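Putative polyketide synthase (Brevibacillus brevis, PDB 5HU7) probably catalyses the loss of water from 3-hydroxyacyl intermediates carried by a trans-AT polyketide synthase, as its dehydratase domain. Local coordinates at residues A[168-179]-A[214-225]; A[138-146]-A[279-290]. One frame throughout, in Å; residues are numbered along the deposited sequence.

Interaction 1 of 2, residues A[168-179]-A[214-225]; sequences RGMADHSEFQGI and ESLLPSTRYLIT
Here an irregular loop packs along one flank of a long helix in the second hotdog half of the dehydratase. The loop, 168-179, runs from helix 158-167 to strand 179-185; the helix is 212-227. P218 lies at the middle of the contact. CE2 of F176 comes within 3.3 Å of P218 CB, and F176 and P218 also share L165 of helix 158-167. H173 comes in beside them, with P218 CD 4.2 Å above one face of the imidazole. H173 turns its ring across R221, chi1 of -151° carrying CG away from the backbone N, and R221 NH1 gives a weak, strongly bent bond to H173 ND1 (3.1 Å, 120°). The guanidinium stands 72° from the imidazole plane, L217 CG lying over its centre. R221 NH1 also lies 3.0 Å from D172 O. Farther along, A171 CB rests on the aliphatic part of R221, and T225 turns CG2 to R168 CG while its OG1 bonds R221 O. At the other end G178 CA comes 3.5 Å from S215 OG, leaving no room for a CB. P218 kinks the helix, having no N-H to offer E214 O. By sequence, E214 and P218 appear to stand where the DxxxQ/H motif of polyketide synthase dehydratases has its aspartate and its glutamine or histidine, on the helix of a double-hotdog fold.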
loop_
_atom_site.group_PDB
_atom_site.type_symbol
_atom_site.label_atom_id
_atom_site.label_comp_id
_atom_site.label_asym_id
_atom_site.label_seq_id
_atom_site.Cartn_x
_atom_site.Cartn_y
_atom_site.Cartn_z
ATOM N N ARG A 168 -46.632 -10.600 -7.022
ATOM C CA ARG A 168 -46.342 -11.067 -5.660
ATOM C C ARG A 168 -46.058 -9.871 -4.727
ATOM O O ARG A 168 -45.439 -8.893 -5.142
ATOM C CB ARG A 168 -45.144 -12.041 -5.685
ATOM C CG ARG A 168 -44.890 -12.807 -4.382
ATOM C CD ARG A 168 -45.770 -14.038 -4.236
ATOM N NE ARG A 168 -45.610 -14.660 -2.921
ATOM C CZ ARG A 168 -46.246 -15.754 -2.505
ATOM N NH1 ARG A 168 -46.028 -16.237 -1.289
ATOM N NH2 ARG A 168 -47.108 -16.375 -3.309
ATOM N N GLY A 169 -46.536 -9.965 -3.487
ATOM C CA GLY A 169 -46.379 -8.923 -2.480
ATOM C C GLY A 169 -44.996 -8.835 -1.857
ATOM O O GLY A 169 -44.455 -7.733 -1.716
ATOM N N MET A 170 -44.421 -9.984 -1.454
ATOM C CA MET A 170 -43.094 -10.017 -0.828
ATOM C C MET A 170 -42.002 -9.592 -1.823
ATOM O O MET A 170 -41.178 -8.731 -1.495
ATOM C CB MET A 170 -42.778 -11.424 -0.273
ATOM C CG MET A 170 -41.533 -11.462 0.624
ATOM S SD MET A 170 -40.658 -13.052 0.678
ATOM C CE MET A 170 -39.205 -12.587 1.657
ATOM N N ALA A 171 -42.000 -10.197 -3.027
ATOM C CA ALA A 171 -40.999 -9.924 -4.064
ATOM C C ALA A 171 -41.452 -8.841 -5.043
ATOM O O ALA A 171 -42.595 -8.863 -5.469
ATOM C CB ALA A 171 -40.697 -11.201 -4.830
ATOM N N ASP A 172 -40.546 -7.910 -5.399
ATOM C CA ASP A 172 -40.744 -6.832 -6.388
ATOM C C ASP A 172 -39.466 -5.988 -6.445
ATOM O O ASP A 172 -38.902 -5.670 -5.394
ATOM C CB ASP A 172 -41.952 -5.919 -6.079
ATOM C CG ASP A 172 -42.309 -4.971 -7.219
ATOM O OD1 ASP A 172 -42.015 -5.307 -8.393
ATOM O OD2 ASP A 172 -42.919 -3.915 -6.944
ATOM N N HIS A 173 -39.009 -5.628 -7.660
ATOM C CA HIS A 173 -37.764 -4.874 -7.869
ATOM C C HIS A 173 -37.970 -3.703 -8.847
ATOM O O HIS A 173 -39.071 -3.505 -9.367
ATOM C CB HIS A 173 -36.683 -5.839 -8.410
ATOM C CG HIS A 173 -35.277 -5.483 -8.046
ATOM N ND1 HIS A 173 -34.852 -5.464 -6.724
ATOM C CD2 HIS A 173 -34.235 -5.155 -8.841
ATOM C CE1 HIS A 173 -33.580 -5.097 -6.762
ATOM N NE2 HIS A 173 -33.160 -4.928 -8.017
ATOM N N SER A 174 -36.904 -2.915 -9.062
ATOM C CA SER A 174 -36.896 -1.772 -9.974
ATOM C C SER A 174 -36.441 -2.148 -11.398
ATOM O O SER A 174 -37.291 -2.167 -12.299
ATOM C CB SER A 174 -36.030 -0.645 -9.406
ATOM O OG SER A 174 -35.872 0.450 -10.297
ATOM N N GLU A 175 -35.119 -2.424 -11.613
ATOM C CA GLU A 175 -34.592 -2.686 -12.959
ATOM C C GLU A 175 -34.099 -4.137 -13.237
ATOM O O GLU A 175 -33.506 -4.813 -12.386
ATOM C CB GLU A 175 -33.496 -1.671 -13.321
ATOM C CG GLU A 175 -32.141 -1.876 -12.678
ATOM C CD GLU A 175 -31.093 -0.915 -13.208
ATOM O OE1 GLU A 175 -29.941 -1.356 -13.426
ATOM O OE2 GLU A 175 -31.441 0.258 -13.475
ATOM N N PHE A 176 -34.376 -4.581 -14.481
ATOM C CA PHE A 176 -34.049 -5.893 -15.050
ATOM C C PHE A 176 -33.308 -5.590 -16.373
ATOM O O PHE A 176 -33.563 -6.232 -17.401
ATOM C CB PHE A 176 -35.351 -6.688 -15.331
ATOM C CG PHE A 176 -36.270 -6.868 -14.142
ATOM C CD1 PHE A 176 -36.906 -5.780 -13.561
ATOM C CD2 PHE A 176 -36.572 -8.132 -13.660
ATOM C CE1 PHE A 176 -37.685 -5.934 -12.425
ATOM C CE2 PHE A 176 -37.419 -8.291 -12.566
ATOM C CZ PHE A 176 -37.952 -7.188 -11.941
ATOM N N GLN A 177 -32.418 -4.560 -16.340
ATOM C CA GLN A 177 -31.649 -4.090 -17.502
ATOM C C GLN A 177 -30.555 -5.084 -17.891
ATOM O O GLN A 177 -30.175 -5.155 -19.064
ATOM C CB GLN A 177 -31.030 -2.701 -17.236
ATOM C CG GLN A 177 -32.043 -1.539 -17.296
ATOM C CD GLN A 177 -31.509 -0.231 -16.731
ATOM O OE1 GLN A 177 -30.386 -0.140 -16.205
ATOM N NE2 GLN A 177 -32.310 0.819 -16.820
ATOM N N GLY A 178 -30.064 -5.847 -16.922
ATOM C CA GLY A 178 -29.045 -6.851 -17.186
ATOM C C GLY A 178 -29.550 -8.188 -17.699
ATOM O O GLY A 178 -28.737 -9.005 -18.118
ATOM N N ILE A 179 -30.879 -8.430 -17.704
ATOM C CA ILE A 179 -31.476 -9.715 -18.097
ATOM C C ILE A 179 -31.935 -9.743 -19.539
ATOM O O ILE A 179 -32.882 -9.034 -19.850
ATOM C CB ILE A 179 -32.679 -10.030 -17.147
ATOM C CG1 ILE A 179 -32.203 -10.072 -15.683
ATOM C CG2 ILE A 179 -33.405 -11.359 -17.533
ATOM C CD1 ILE A 179 -33.276 -10.369 -14.726
ATOM N N GLU A 214 -27.895 -6.727 -9.242
ATOM C CA GLU A 214 -29.143 -6.098 -9.693
ATOM C C GLU A 214 -29.900 -7.014 -10.699
ATOM O O GLU A 214 -31.090 -6.780 -10.948
ATOM C CB GLU A 214 -28.909 -4.690 -10.321
ATOM C CG GLU A 214 -27.878 -3.794 -9.636
ATOM C CD GLU A 214 -27.904 -3.722 -8.119
ATOM O OE1 GLU A 214 -28.898 -3.194 -7.568
ATOM O OE2 GLU A 214 -26.901 -4.127 -7.486
ATOM N N SER A 215 -29.195 -8.018 -11.290
ATOM C CA SER A 215 -29.733 -8.974 -12.250
ATOM C C SER A 215 -30.110 -10.297 -11.608
ATOM O O SER A 215 -31.098 -10.906 -12.005
ATOM C CB SER A 215 -28.697 -9.249 -13.332
ATOM O OG SER A 215 -28.263 -8.042 -13.936
ATOM N N LEU A 216 -29.289 -10.772 -10.686
ATOM C CA LEU A 216 -29.480 -12.036 -9.999
ATOM C C LEU A 216 -30.609 -11.994 -9.001
ATOM O O LEU A 216 -31.413 -12.914 -8.961
ATOM C CB LEU A 216 -28.177 -12.444 -9.295
ATOM C CG LEU A 216 -27.026 -12.895 -10.212
ATOM C CD1 LEU A 216 -25.787 -13.232 -9.398
ATOM C CD2 LEU A 216 -27.411 -14.080 -11.037
ATOM N N LEU A 217 -30.684 -10.946 -8.202
ATOM C CA LEU A 217 -31.739 -10.812 -7.192
ATOM C C LEU A 217 -33.165 -11.010 -7.768
ATOM O O LEU A 217 -33.829 -11.938 -7.319
ATOM C CB LEU A 217 -31.591 -9.476 -6.440
ATOM C CG LEU A 217 -32.656 -9.167 -5.375
ATOM C CD1 LEU A 217 -32.823 -10.345 -4.373
ATOM C CD2 LEU A 217 -32.293 -7.890 -4.645
ATOM N N PRO A 218 -33.630 -10.283 -8.808
ATOM C CA PRO A 218 -34.972 -10.587 -9.364
ATOM C C PRO A 218 -35.112 -12.030 -9.869
ATOM O O PRO A 218 -36.187 -12.623 -9.785
ATOM C CB PRO A 218 -35.143 -9.563 -10.506
ATOM C CG PRO A 218 -33.809 -8.985 -10.754
ATOM C CD PRO A 218 -33.013 -9.126 -9.487
ATOM N N SER A 219 -33.991 -12.606 -10.350
ATOM C CA SER A 219 -33.918 -13.984 -10.846
ATOM C C SER A 219 -34.042 -15.005 -9.708
ATOM O O SER A 219 -34.639 -16.062 -9.924
ATOM C CB SER A 219 -32.610 -14.212 -11.608
ATOM O OG SER A 219 -32.373 -13.222 -12.599
ATOM N N THR A 220 -33.436 -14.729 -8.528
ATOM C CA THR A 220 -33.556 -15.634 -7.378
ATOM C C THR A 220 -34.976 -15.565 -6.842
ATOM O O THR A 220 -35.556 -16.605 -6.509
ATOM C CB THR A 220 -32.507 -15.395 -6.272
ATOM O OG1 THR A 220 -32.698 -14.132 -5.619
ATOM C CG2 THR A 220 -31.075 -15.539 -6.762
ATOM N N ARG A 221 -35.556 -14.356 -6.809
ATOM C CA ARG A 221 -36.944 -14.158 -6.373
ATOM C C ARG A 221 -37.921 -14.913 -7.279
ATOM O O ARG A 221 -38.913 -15.450 -6.795
ATOM C CB ARG A 221 -37.304 -12.668 -6.347
ATOM C CG ARG A 221 -36.623 -11.921 -5.229
ATOM C CD ARG A 221 -36.761 -10.434 -5.450
ATOM N NE ARG A 221 -36.249 -9.649 -4.328
ATOM C CZ ARG A 221 -36.171 -8.321 -4.316
ATOM N NH1 ARG A 221 -36.571 -7.613 -5.368
ATOM N NH2 ARG A 221 -35.689 -7.689 -3.252
ATOM N N TYR A 222 -37.622 -14.969 -8.587
ATOM C CA TYR A 222 -38.428 -15.710 -9.556
ATOM C C TYR A 222 -38.357 -17.221 -9.275
ATOM O O TYR A 222 -39.362 -17.918 -9.408
ATOM C CB TYR A 222 -38.002 -15.373 -11.004
ATOM C CG TYR A 222 -38.719 -16.188 -12.052
ATOM C CD1 TYR A 222 -40.102 -16.339 -12.019
ATOM C CD2 TYR A 222 -38.018 -16.837 -13.058
ATOM C CE1 TYR A 222 -40.761 -17.155 -12.933
ATOM C CE2 TYR A 222 -38.668 -17.651 -13.984
ATOM C CZ TYR A 222 -40.046 -17.789 -13.931
ATOM O OH TYR A 222 -40.739 -18.561 -14.836
ATOM N N LEU A 223 -37.182 -17.726 -8.874
ATOM C CA LEU A 223 -37.039 -19.144 -8.518
ATOM C C LEU A 223 -37.823 -19.434 -7.218
ATOM O O LEU A 223 -38.628 -20.374 -7.171
ATOM C CB LEU A 223 -35.543 -19.503 -8.330
ATOM C CG LEU A 223 -35.220 -20.949 -7.921
ATOM C CD1 LEU A 223 -35.809 -21.974 -8.899
ATOM C CD2 LEU A 223 -33.726 -21.147 -7.773
ATOM N N ILE A 224 -37.592 -18.593 -6.185
ATOM C CA ILE A 224 -38.223 -18.692 -4.861
ATOM C C ILE A 224 -39.761 -18.646 -4.933
ATOM O O ILE A 224 -40.397 -19.513 -4.330
ATOM C CB ILE A 224 -37.633 -17.625 -3.884
ATOM C CG1 ILE A 224 -36.159 -17.982 -3.531
ATOM C CG2 ILE A 224 -38.483 -17.504 -2.605
ATOM C CD1 ILE A 224 -35.326 -16.825 -3.003
ATOM N N THR A 225 -40.355 -17.673 -5.675
ATOM C CA THR A 225 -41.829 -17.559 -5.797
ATOM C C THR A 225 -42.518 -18.720 -6.561
ATOM O O THR A 225 -43.672 -19.030 -6.260
ATOM C CB THR A 225 -42.248 -16.208 -6.417
ATOM O OG1 THR A 225 -41.614 -16.037 -7.692
ATOM C CG2 THR A 225 -41.963 -15.023 -5.485
#

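Interaction 2 of 2, residues A[138-146]-A[279-290]; sequences VEVPTLDLP and ELCDEAGRIGIR
P141 lays its ring over one face of the R290 guanidinium, CG 3.4 Å above the plane and displaced toward the rim. The R290 chain bends at chi3 (-71°), and from there R290 NH2 makes a salt bridge to E279 OE2 at 2.6 Å. A leucine in place of R290 would probably cost E279 its salt-bridge partner and take the flat, charged surface from beneath P141. V140 treats its arginine differently: V140 CB meets NH1 of R286 at the guanidinium edge, 3.8 Å away and near the plane. The backbones form a single antiparallel bridge at T142 and R286, a non-hydrogen-bonded pair flanked by I287 N to P141 O and L143 N to G285 O (2.8 Å). The linker between the two hotdog halves is thereby tied to a beta hairpin, whose type I turn runs from D282 to G285 and whose outgoing strand carries a classic bulge at G288 and I289. L143 crosses I287 at about a right angle, L143 CG on I287 CD1 at 3.7 Å, and sends CD1 to C281 SG. L145 puts CD2 against C281 SG, 4.0 Å off, while its CD1 fits against E283 O and G285 N.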
loop_
_atom_site.group_PDB
_atom_site.type_symbol
_atom_site.label_atom_id
_atom_site.label_comp_id
_atom_site.label_asym_id
_atom_site.label_seq_id
_atom_site.Cartn_x
_atom_site.Cartn_y
_atom_site.Cartn_z
ATOM N N VAL A 138 -7.966 -28.398 -10.706
ATOM C CA VAL A 138 -7.606 -29.482 -11.621
ATOM C C VAL A 138 -8.679 -29.815 -12.655
ATOM O O VAL A 138 -8.367 -30.412 -13.688
ATOM C CB VAL A 138 -7.173 -30.749 -10.846
ATOM C CG1 VAL A 138 -5.964 -30.458 -9.951
ATOM C CG2 VAL A 138 -8.319 -31.350 -10.038
ATOM N N GLU A 139 -9.944 -29.518 -12.342
ATOM C CA GLU A 139 -11.050 -29.747 -13.247
ATOM C C GLU A 139 -12.043 -28.602 -13.157
ATOM O O GLU A 139 -12.834 -28.560 -12.220
ATOM C CB GLU A 139 -11.704 -31.101 -12.909
ATOM C CG GLU A 139 -12.477 -31.716 -14.074
ATOM C CD GLU A 139 -13.064 -33.084 -13.775
ATOM O OE1 GLU A 139 -13.480 -33.313 -12.614
ATOM O OE2 GLU A 139 -13.100 -33.930 -14.699
ATOM N N VAL A 140 -11.975 -27.646 -14.099
ATOM C CA VAL A 140 -12.906 -26.492 -14.130
ATOM C C VAL A 140 -14.258 -27.006 -14.656
ATOM O O VAL A 140 -14.282 -27.666 -15.694
ATOM C CB VAL A 140 -12.347 -25.307 -14.963
ATOM C CG1 VAL A 140 -13.404 -24.227 -15.203
ATOM C CG2 VAL A 140 -11.121 -24.720 -14.271
ATOM N N PRO A 141 -15.374 -26.811 -13.926
ATOM C CA PRO A 141 -16.648 -27.358 -14.403
ATOM C C PRO A 141 -17.277 -26.578 -15.554
ATOM O O PRO A 141 -16.890 -25.456 -15.878
ATOM C CB PRO A 141 -17.520 -27.376 -13.146
ATOM C CG PRO A 141 -17.010 -26.292 -12.308
ATOM C CD PRO A 141 -15.553 -26.075 -12.654
ATOM N N THR A 142 -18.215 -27.221 -16.211
ATOM C CA THR A 142 -18.919 -26.666 -17.364
ATOM C C THR A 142 -20.403 -26.936 -17.274
ATOM O O THR A 142 -20.852 -27.808 -16.530
ATOM C CB THR A 142 -18.403 -27.308 -18.658
ATOM O OG1 THR A 142 -18.682 -28.699 -18.582
ATOM C CG2 THR A 142 -16.916 -27.105 -18.871
ATOM N N LEU A 143 -21.154 -26.213 -18.081
ATOM C CA LEU A 143 -22.601 -26.376 -18.214
ATOM C C LEU A 143 -22.875 -26.718 -19.644
ATOM O O LEU A 143 -22.209 -26.199 -20.532
ATOM C CB LEU A 143 -23.324 -25.065 -17.873
ATOM C CG LEU A 143 -23.182 -24.559 -16.443
ATOM C CD1 LEU A 143 -24.034 -23.335 -16.229
ATOM C CD2 LEU A 143 -23.585 -25.635 -15.423
ATOM N N ASP A 144 -23.834 -27.608 -19.867
ATOM C CA ASP A 144 -24.289 -27.973 -21.200
ATOM C C ASP A 144 -25.480 -27.015 -21.414
ATOM O O ASP A 144 -26.595 -27.298 -20.976
ATOM C CB ASP A 144 -24.691 -29.459 -21.228
ATOM C CG ASP A 144 -25.081 -30.014 -22.596
ATOM O OD1 ASP A 144 -25.023 -29.255 -23.589
ATOM O OD2 ASP A 144 -25.398 -31.220 -22.677
ATOM N N LEU A 145 -25.210 -25.836 -21.985
ATOM C CA LEU A 145 -26.235 -24.787 -22.157
ATOM C C LEU A 145 -27.387 -25.215 -23.053
ATOM O O LEU A 145 -28.528 -25.128 -22.605
ATOM C CB LEU A 145 -25.630 -23.443 -22.625
ATOM C CG LEU A 145 -24.630 -22.803 -21.668
ATOM C CD1 LEU A 145 -23.955 -21.614 -22.324
ATOM C CD2 LEU A 145 -25.288 -22.414 -20.373
ATOM N N PRO A 146 -27.140 -25.770 -24.258
ATOM C CA PRO A 146 -28.265 -26.242 -25.101
ATOM C C PRO A 146 -29.193 -27.246 -24.410
ATOM O O PRO A 146 -30.412 -27.126 -24.515
ATOM C CB PRO A 146 -27.560 -26.887 -26.294
ATOM C CG PRO A 146 -26.259 -26.244 -26.371
ATOM C CD PRO A 146 -25.846 -25.979 -24.943
ATOM N N GLU A 279 -24.025 -20.729 -10.529
ATOM C CA GLU A 279 -22.908 -20.956 -11.430
ATOM C C GLU A 279 -22.963 -19.883 -12.511
ATOM O O GLU A 279 -24.013 -19.684 -13.124
ATOM C CB GLU A 279 -22.966 -22.360 -12.033
ATOM C CG GLU A 279 -22.397 -23.369 -11.059
ATOM C CD GLU A 279 -22.977 -24.764 -11.109
ATOM O OE1 GLU A 279 -24.219 -24.898 -11.097
ATOM O OE2 GLU A 279 -22.190 -25.731 -11.111
ATOM N N LEU A 280 -21.850 -19.178 -12.710
ATOM C CA LEU A 280 -21.729 -18.100 -13.662
ATOM C C LEU A 280 -20.770 -18.577 -14.731
ATOM O O LEU A 280 -19.645 -18.912 -14.406
ATOM C CB LEU A 280 -21.187 -16.843 -12.961
ATOM C CG LEU A 280 -21.983 -16.370 -11.747
ATOM C CD1 LEU A 280 -21.348 -15.153 -11.135
ATOM C CD2 LEU A 280 -23.424 -16.017 -12.119
ATOM N N CYS A 281 -21.221 -18.648 -15.994
ATOM C CA CYS A 281 -20.404 -19.127 -17.088
ATOM C C CYS A 281 -20.406 -18.174 -18.273
ATOM O O CYS A 281 -21.172 -17.209 -18.312
ATOM C CB CYS A 281 -20.904 -20.505 -17.497
ATOM S SG CYS A 281 -22.513 -20.474 -18.327
ATOM N N ASP A 282 -19.511 -18.455 -19.230
ATOM C CA ASP A 282 -19.374 -17.730 -20.508
ATOM C C ASP A 282 -20.366 -18.293 -21.548
ATOM O O ASP A 282 -21.207 -19.106 -21.183
ATOM C CB ASP A 282 -17.900 -17.783 -21.010
ATOM C CG ASP A 282 -17.342 -19.151 -21.374
ATOM O OD1 ASP A 282 -18.130 -20.113 -21.454
ATOM O OD2 ASP A 282 -16.108 -19.257 -21.579
ATOM N N GLU A 283 -20.275 -17.837 -22.823
ATOM C CA GLU A 283 -21.111 -18.274 -23.962
ATOM C C GLU A 283 -21.032 -19.780 -24.219
ATOM O O GLU A 283 -21.996 -20.353 -24.710
ATOM C CB GLU A 283 -20.649 -17.604 -25.284
ATOM C CG GLU A 283 -20.765 -16.098 -25.367
ATOM C CD GLU A 283 -20.412 -15.549 -26.736
ATOM O OE1 GLU A 283 -19.209 -15.549 -27.085
ATOM O OE2 GLU A 283 -21.334 -15.117 -27.464
ATOM N N ALA A 284 -19.853 -20.387 -23.982
ATOM C CA ALA A 284 -19.595 -21.816 -24.195
ATOM C C ALA A 284 -19.968 -22.722 -23.007
ATOM O O ALA A 284 -19.835 -23.934 -23.120
ATOM C CB ALA A 284 -18.121 -22.016 -24.524
ATOM N N GLY A 285 -20.404 -22.175 -21.887
ATOM C CA GLY A 285 -20.750 -22.988 -20.731
ATOM C C GLY A 285 -19.615 -23.203 -19.755
ATOM O O GLY A 285 -19.827 -23.868 -18.743
ATOM N N ARG A 286 -18.399 -22.676 -20.031
ATOM C CA ARG A 286 -17.268 -22.825 -19.107
ATOM C C ARG A 286 -17.504 -21.935 -17.876
ATOM O O ARG A 286 -17.578 -20.706 -17.991
ATOM C CB ARG A 286 -15.915 -22.504 -19.778
ATOM C CG ARG A 286 -14.695 -22.739 -18.843
ATOM C CD ARG A 286 -13.352 -22.658 -19.563
ATOM N NE ARG A 286 -13.108 -23.795 -20.460
ATOM C CZ ARG A 286 -12.667 -25.000 -20.093
ATOM N NH1 ARG A 286 -12.416 -25.265 -18.811
ATOM N NH2 ARG A 286 -12.482 -25.952 -21.002
ATOM N N ILE A 287 -17.631 -22.568 -16.704
ATOM C CA ILE A 287 -17.912 -21.848 -15.458
ATOM C C ILE A 287 -16.663 -21.095 -14.979
ATOM O O ILE A 287 -15.572 -21.670 -14.913
ATOM C CB ILE A 287 -18.450 -22.829 -14.373
ATOM C CG1 ILE A 287 -19.796 -23.382 -14.811
ATOM C CG2 ILE A 287 -18.560 -22.137 -13.008
ATOM C CD1 ILE A 287 -20.218 -24.586 -14.158
ATOM N N GLY A 288 -16.849 -19.822 -14.677
ATOM C CA GLY A 288 -15.808 -18.963 -14.142
ATOM C C GLY A 288 -15.932 -18.761 -12.645
ATOM O O GLY A 288 -14.931 -18.501 -11.989
ATOM N N ILE A 289 -17.184 -18.802 -12.103
ATOM C CA ILE A 289 -17.471 -18.596 -10.687
ATOM C C ILE A 289 -18.616 -19.509 -10.238
ATOM O O ILE A 289 -19.679 -19.540 -10.850
ATOM C CB ILE A 289 -17.854 -17.119 -10.370
ATOM C CG1 ILE A 289 -16.784 -16.098 -10.843
ATOM C CG2 ILE A 289 -18.121 -16.955 -8.863
ATOM C CD1 ILE A 289 -17.299 -14.721 -11.042
ATOM N N ARG A 290 -18.424 -20.190 -9.125
ATOM C CA ARG A 290 -19.425 -21.053 -8.520
ATOM C C ARG A 290 -19.633 -20.592 -7.069
ATOM O O ARG A 290 -18.663 -20.434 -6.348
ATOM C CB ARG A 290 -18.972 -22.496 -8.585
ATOM C CG ARG A 290 -19.719 -23.435 -7.651
ATOM C CD ARG A 290 -19.274 -24.854 -7.837
ATOM N NE ARG A 290 -19.735 -25.414 -9.103
ATOM C CZ ARG A 290 -19.451 -26.638 -9.540
ATOM N NH1 ARG A 290 -18.663 -27.443 -8.832
ATOM N NH2 ARG A 290 -19.935 -27.061 -10.704
#

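In the fold
Both contacts belong to the second half of the double hotdog, their centres 23 Å apart and their nearest atoms about 5 Å from each other without touching. Along the chain the linker 138-146 comes first, then the loop 168-179 and helix segment 214-225 of interaction 1, and last the hairpin 279-290, which closes interaction 2. Strand 258-263 is what they have in common. Helix 212-227 sets L216, S219 and L223 on its A259, I261 and F263, whereas L143 and L145 of the linker touch L260 and Y258, residues that alternate with those. The hotdog helix and the incoming linker therefore probably meet opposite faces of this strand.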